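Long-range contact in Rho-class glutathione S-transferase (Laternula elliptica, PDB 3QAV), which probably transfers glutathione to electrophilic compounds, as other members of the glutathione S-transferase superfamily do: residues 25-37 and 45-59. Sequence-based numbering, arbitrary orientation.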
loop_
_atom_site.group_PDB
_atom_site.type_symbol
_atom_site.label_atom_id
_atom_site.label_comp_id
_atom_site.label_asym_id
_atom_site.label_seq_id
_atom_site.Cartn_x
_atom_site.Cartn_y
_atom_site.Cartn_z
ATOM N N SER A 25 -3.519 -13.694 23.847
ATOM C CA SER A 25 -4.188 -13.331 25.131
ATOM C C SER A 25 -4.378 -11.818 25.236
ATOM O O SER A 25 -5.492 -11.335 25.450
ATOM C CB SER A 25 -3.361 -13.841 26.319
ATOM O OG SER A 25 -1.999 -13.461 26.198
ATOM N N LYS A 26 -3.287 -11.075 25.076
ATOM C CA LYS A 26 -3.340 -9.621 25.153
ATOM C C LYS A 26 -2.363 -9.023 24.146
ATOM O O LYS A 26 -1.147 -9.183 24.269
ATOM C CB LYS A 26 -2.981 -9.166 26.567
ATOM C CG LYS A 26 -3.250 -7.696 26.856
ATOM C CD LYS A 26 -2.935 -7.385 28.311
ATOM C CE LYS A 26 -3.288 -5.956 28.693
ATOM N NZ LYS A 26 -2.985 -5.693 30.133
ATOM N N PRO A 27 -2.888 -8.327 23.130
ATOM C CA PRO A 27 -2.034 -7.715 22.110
ATOM C C PRO A 27 -0.946 -6.852 22.731
ATOM O O PRO A 27 -1.141 -6.260 23.789
ATOM C CB PRO A 27 -3.017 -6.884 21.291
ATOM C CG PRO A 27 -4.275 -7.675 21.385
ATOM C CD PRO A 27 -4.310 -8.071 22.845
ATOM N N PHE A 28 0.204 -6.806 22.070
ATOM C CA PHE A 28 1.324 -5.992 22.521
ATOM C C PHE A 28 1.840 -5.270 21.287
ATOM O O PHE A 28 2.091 -5.896 20.255
ATOM C CB PHE A 28 2.432 -6.861 23.118
ATOM C CG PHE A 28 3.548 -6.067 23.738
ATOM C CD1 PHE A 28 4.455 -5.374 22.940
ATOM C CD2 PHE A 28 3.670 -5.982 25.125
ATOM C CE1 PHE A 28 5.472 -4.600 23.516
ATOM C CE2 PHE A 28 4.682 -5.211 25.711
ATOM C CZ PHE A 28 5.584 -4.518 24.903
ATOM N N VAL A 29 1.999 -3.955 21.386
ATOM C CA VAL A 29 2.461 -3.194 20.238
ATOM C C VAL A 29 3.656 -2.282 20.486
ATOM O O VAL A 29 3.641 -1.448 21.398
ATOM C CB VAL A 29 1.305 -2.353 19.656
ATOM C CG1 VAL A 29 0.625 -1.579 20.762
ATOM C CG2 VAL A 29 1.828 -1.404 18.595
ATOM N N TYR A 30 4.699 -2.471 19.677
ATOM C CA TYR A 30 5.895 -1.641 19.739
ATOM C C TYR A 30 5.618 -0.554 18.713
ATOM O O TYR A 30 5.291 -0.861 17.563
ATOM C CB TYR A 30 7.146 -2.408 19.296
ATOM C CG TYR A 30 7.558 -3.564 20.180
ATOM C CD1 TYR A 30 6.954 -4.813 20.052
ATOM C CD2 TYR A 30 8.571 -3.411 21.133
ATOM C CE1 TYR A 30 7.350 -5.889 20.850
ATOM C CE2 TYR A 30 8.975 -4.480 21.937
ATOM C CZ TYR A 30 8.360 -5.715 21.788
ATOM O OH TYR A 30 8.760 -6.778 22.559
ATOM N N TRP A 31 5.749 0.706 19.111
ATOM C CA TRP A 31 5.478 1.801 18.193
ATOM C C TRP A 31 6.221 3.072 18.569
ATOM O O TRP A 31 6.734 3.201 19.681
ATOM C CB TRP A 31 3.979 2.094 18.154
ATOM C CG TRP A 31 3.431 2.542 19.471
ATOM C CD1 TRP A 31 3.042 1.747 20.510
ATOM C CD2 TRP A 31 3.178 3.889 19.878
ATOM N NE1 TRP A 31 2.554 2.517 21.540
ATOM C CE2 TRP A 31 2.626 3.836 21.179
ATOM C CE3 TRP A 31 3.362 5.138 19.272
ATOM C CZ2 TRP A 31 2.254 4.986 21.884
ATOM C CZ3 TRP A 31 2.994 6.284 19.974
ATOM C CH2 TRP A 31 2.445 6.199 21.264
ATOM N N GLY A 32 6.246 4.020 17.641
ATOM C CA GLY A 32 6.935 5.275 17.879
ATOM C C GLY A 32 6.090 6.496 17.577
ATOM O O GLY A 32 5.095 6.420 16.848
ATOM N N SER A 33 6.502 7.631 18.134
ATOM C CA SER A 33 5.785 8.886 17.963
ATOM C C SER A 33 5.917 9.492 16.570
ATOM O O SER A 33 7.010 9.526 15.998
ATOM C CB SER A 33 6.265 9.900 19.012
ATOM O OG SER A 33 5.518 11.103 18.948
ATOM N N GLY A 34 4.786 9.959 16.035
ATOM C CA GLY A 34 4.758 10.597 14.726
ATOM C C GLY A 34 4.520 9.706 13.515
ATOM O O GLY A 34 4.218 10.203 12.428
ATOM N N SER A 35 4.651 8.396 13.712
ATOM C CA SER A 35 4.486 7.388 12.663
ATOM C C SER A 35 3.037 7.048 12.296
ATOM O O SER A 35 2.324 6.414 13.075
ATOM C CB SER A 35 5.223 6.113 13.103
ATOM O OG SER A 35 4.773 4.956 12.416
ATOM N N PRO A 36 2.584 7.451 11.089
ATOM C CA PRO A 36 1.206 7.148 10.684
ATOM C C PRO A 36 0.891 5.646 10.738
ATOM O O PRO A 36 -0.209 5.247 11.129
ATOM C CB PRO A 36 1.125 7.723 9.277
ATOM C CG PRO A 36 2.039 8.903 9.351
ATOM C CD PRO A 36 3.236 8.320 10.093
ATOM N N PRO A 37 1.846 4.792 10.335
ATOM C CA PRO A 37 1.524 3.364 10.407
ATOM C C PRO A 37 1.292 2.889 11.851
ATOM O O PRO A 37 0.510 1.961 12.098
ATOM C CB PRO A 37 2.721 2.684 9.716
ATOM C CG PRO A 37 3.798 3.737 9.682
ATOM C CD PRO A 37 3.050 5.028 9.519
ATOM N N LEU A 45 -7.150 -0.255 17.774
ATOM C CA LEU A 45 -7.236 -0.832 19.112
ATOM C C LEU A 45 -8.152 -0.013 20.025
ATOM O O LEU A 45 -9.001 -0.566 20.717
ATOM C CB LEU A 45 -5.840 -0.926 19.743
ATOM C CG LEU A 45 -4.871 -1.973 19.179
ATOM C CD1 LEU A 45 -3.454 -1.672 19.682
ATOM C CD2 LEU A 45 -5.319 -3.374 19.593
ATOM N N GLN A 46 -7.968 1.307 20.020
ATOM C CA GLN A 46 -8.770 2.202 20.844
ATOM C C GLN A 46 -10.237 2.189 20.414
ATOM O O GLN A 46 -11.130 2.043 21.243
ATOM C CB GLN A 46 -8.234 3.631 20.749
ATOM C CG GLN A 46 -6.872 3.873 21.403
ATOM C CD GLN A 46 -6.929 3.891 22.921
ATOM O OE1 GLN A 46 -7.858 4.441 23.510
ATOM N NE2 GLN A 46 -5.922 3.307 23.559
ATOM N N GLU A 47 -10.483 2.345 19.117
ATOM C CA GLU A 47 -11.851 2.360 18.609
ATOM C C GLU A 47 -12.599 1.079 18.963
ATOM O O GLU A 47 -13.768 1.119 19.348
ATOM C CB GLU A 47 -11.849 2.551 17.091
ATOM C CG GLU A 47 -11.487 3.957 16.656
ATOM C CD GLU A 47 -12.615 4.943 16.895
ATOM O OE1 GLU A 47 -12.355 6.162 16.877
ATOM O OE2 GLU A 47 -13.765 4.497 17.089
ATOM N N LYS A 48 -11.924 -0.057 18.831
ATOM C CA LYS A 48 -12.545 -1.343 19.133
ATOM C C LYS A 48 -12.492 -1.658 20.623
ATOM O O LYS A 48 -12.959 -2.706 21.058
ATOM C CB LYS A 48 -11.863 -2.452 18.324
ATOM C CG LYS A 48 -11.826 -2.157 16.831
ATOM C CD LYS A 48 -11.071 -3.214 16.046
ATOM C CE LYS A 48 -11.852 -4.506 15.930
ATOM N NZ LYS A 48 -13.116 -4.379 15.150
ATOM N N LYS A 49 -11.913 -0.740 21.395
ATOM C CA LYS A 49 -11.795 -0.876 22.848
ATOM C C LYS A 49 -10.988 -2.086 23.320
ATOM O O LYS A 49 -11.191 -2.568 24.433
ATOM C CB LYS A 49 -13.184 -0.935 23.493
ATOM C CG LYS A 49 -14.131 0.196 23.112
ATOM C CD LYS A 49 -15.364 0.185 24.009
ATOM C CE LYS A 49 -16.391 1.227 23.601
ATOM N NZ LYS A 49 -17.088 0.877 22.328
ATOM N N ILE A 50 -10.075 -2.578 22.489
ATOM C CA ILE A 50 -9.257 -3.731 22.869
ATOM C C ILE A 50 -8.155 -3.332 23.848
ATOM O O ILE A 50 -7.412 -2.381 23.605
ATOM C CB ILE A 50 -8.609 -4.389 21.626
ATOM C CG1 ILE A 50 -9.702 -4.897 20.685
ATOM C CG2 ILE A 50 -7.688 -5.521 22.048
ATOM C CD1 ILE A 50 -9.193 -5.328 19.332
ATOM N N ASP A 51 -8.050 -4.058 24.955
ATOM C CA ASP A 51 -7.023 -3.768 25.945
ATOM C C ASP A 51 -5.700 -4.313 25.409
ATOM O O ASP A 51 -5.640 -5.456 24.951
ATOM C CB ASP A 51 -7.356 -4.447 27.278
ATOM C CG ASP A 51 -6.574 -3.861 28.447
ATOM O OD1 ASP A 51 -6.390 -4.577 29.456
ATOM O OD2 ASP A 51 -6.155 -2.684 28.363
ATOM N N TYR A 52 -4.643 -3.505 25.469
ATOM C CA TYR A 52 -3.339 -3.933 24.966
ATOM C C TYR A 52 -2.164 -3.369 25.751
ATOM O O TYR A 52 -2.286 -2.339 26.412
ATOM C CB TYR A 52 -3.172 -3.522 23.498
ATOM C CG TYR A 52 -3.177 -2.020 23.279
ATOM C CD1 TYR A 52 -4.368 -1.328 23.079
ATOM C CD2 TYR A 52 -1.991 -1.289 23.300
ATOM C CE1 TYR A 52 -4.378 0.047 22.901
ATOM C CE2 TYR A 52 -1.991 0.091 23.128
ATOM C CZ TYR A 52 -3.187 0.753 22.928
ATOM O OH TYR A 52 -3.195 2.119 22.743
ATOM N N ASP A 53 -1.030 -4.061 25.671
ATOM C CA ASP A 53 0.201 -3.625 26.312
ATOM C C ASP A 53 0.957 -2.899 25.212
ATOM O O ASP A 53 0.660 -3.080 24.030
ATOM C CB ASP A 53 1.036 -4.816 26.788
ATOM C CG ASP A 53 0.366 -5.593 27.900
ATOM O OD1 ASP A 53 -0.138 -4.957 28.852
ATOM O OD2 ASP A 53 0.353 -6.839 27.829
ATOM N N GLU A 54 1.949 -2.101 25.585
ATOM C CA GLU A 54 2.696 -1.352 24.589
ATOM C C GLU A 54 4.094 -0.976 25.047
ATOM O O GLU A 54 4.367 -0.881 26.240
ATOM C CB GLU A 54 1.955 -0.061 24.258
ATOM C CG GLU A 54 2.231 1.039 25.274
ATOM C CD GLU A 54 1.374 2.269 25.065
ATOM O OE1 GLU A 54 0.976 2.533 23.913
ATOM O OE2 GLU A 54 1.107 2.979 26.056
ATOM N N LYS A 55 4.968 -0.749 24.074
ATOM C CA LYS A 55 6.333 -0.321 24.328
ATOM C C LYS A 55 6.591 0.842 23.382
ATOM O O LYS A 55 6.713 0.651 22.171
ATOM C CB LYS A 55 7.326 -1.451 24.056
ATOM C CG LYS A 55 8.784 -1.075 24.293
ATOM C CD LYS A 55 9.001 -0.552 25.699
ATOM C CE LYS A 55 10.473 -0.260 25.976
ATOM N NZ LYS A 55 11.302 -1.500 26.042
ATOM N N ILE A 56 6.637 2.050 23.934
ATOM C CA ILE A 56 6.888 3.244 23.144
ATOM C C ILE A 56 8.392 3.350 22.922
ATOM O O ILE A 56 9.138 3.631 23.858
ATOM C CB ILE A 56 6.396 4.511 23.877
ATOM C CG1 ILE A 56 4.889 4.399 24.156
ATOM C CG2 ILE A 56 6.692 5.739 23.035
ATOM C CD1 ILE A 56 4.262 5.646 24.770
ATOM N N ILE A 57 8.838 3.118 21.690
ATOM C CA ILE A 57 10.269 3.175 21.389
ATOM C C ILE A 57 10.732 4.572 21.023
ATOM O O ILE A 57 9.921 5.465 20.816
ATOM C CB ILE A 57 10.649 2.176 20.251
ATOM C CG1 ILE A 57 9.967 2.549 18.926
ATOM C CG2 ILE A 57 10.220 0.773 20.652
ATOM C CD1 ILE A 57 10.648 3.664 18.137
ATOM N N SER A 58 12.045 4.758 20.962
ATOM C CA SER A 58 12.614 6.056 20.615
ATOM C C SER A 58 13.279 6.029 19.255
ATOM O O SER A 58 14.305 5.374 19.072
ATOM C CB SER A 58 13.648 6.493 21.652
ATOM O OG SER A 58 14.355 7.637 21.193
ATOM N N PHE A 59 12.700 6.746 18.299
ATOM C CA PHE A 59 13.276 6.796 16.967
ATOM C C PHE A 59 14.655 7.439 17.026
ATOM O O PHE A 59 15.621 6.880 16.519
ATOM C CB PHE A 59 12.376 7.589 16.013
ATOM C CG PHE A 59 11.218 6.802 15.472
ATOM C CD1 PHE A 59 11.435 5.672 14.689
ATOM C CD2 PHE A 59 9.907 7.208 15.709
ATOM C CE1 PHE A 59 10.365 4.959 14.148
ATOM C CE2 PHE A 59 8.827 6.501 15.171
ATOM C CZ PHE A 59 9.060 5.375 14.389
HETATM O O HOH W 1 0.688 -8.487 25.908
#
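Strands 28-31 and 53-56 are the two parallel strands of the beta-alpha-beta unit that opens the thioredoxin-like N-terminal domain of glutathione S-transferases, F28 pairing with D53 and W31 with I56. Five backbone bonds join them, from D53 N to P27 O (2.9 Å) through to I57 N to W31 O (2.9 Å). On the face of V29, W31, E54 and I56, W31 NE1 donates its N-H to E54 OE1 at 2.8 Å; the oxygen lies near the ring plane but is met from above the carboxylate plane. I56 CG1 comes against the benzo part of the indole, 3.5 Å from W31 CZ2. A leucine in place of W31 would probably leave E54 OE1 without this donor and take away the indole carbons that I56 CG1 packs on. V29 CG1 packs 3.7 Å from Y52 CD2. On the other face, the F28 ring crosses D53 at about a right angle, F28 CD2 3.3 Å from D53 CB, and runs alongside K55, whose CB is at its edge. Extended K26 carries NZ to a weak 3.2 Å bond with D53 OD1 in a salt bridge, while one water joins K26 O to D53 OD2. S35, a glutathione-binding residue, caps helix 36-47 through C38 N. That helix packs against W31 and Y52 through L42, helix 67-72 covers Y30, and strand 80-83 pairs antiparallel with 28-31, leaving 53-56 outermost in the chain's sheet.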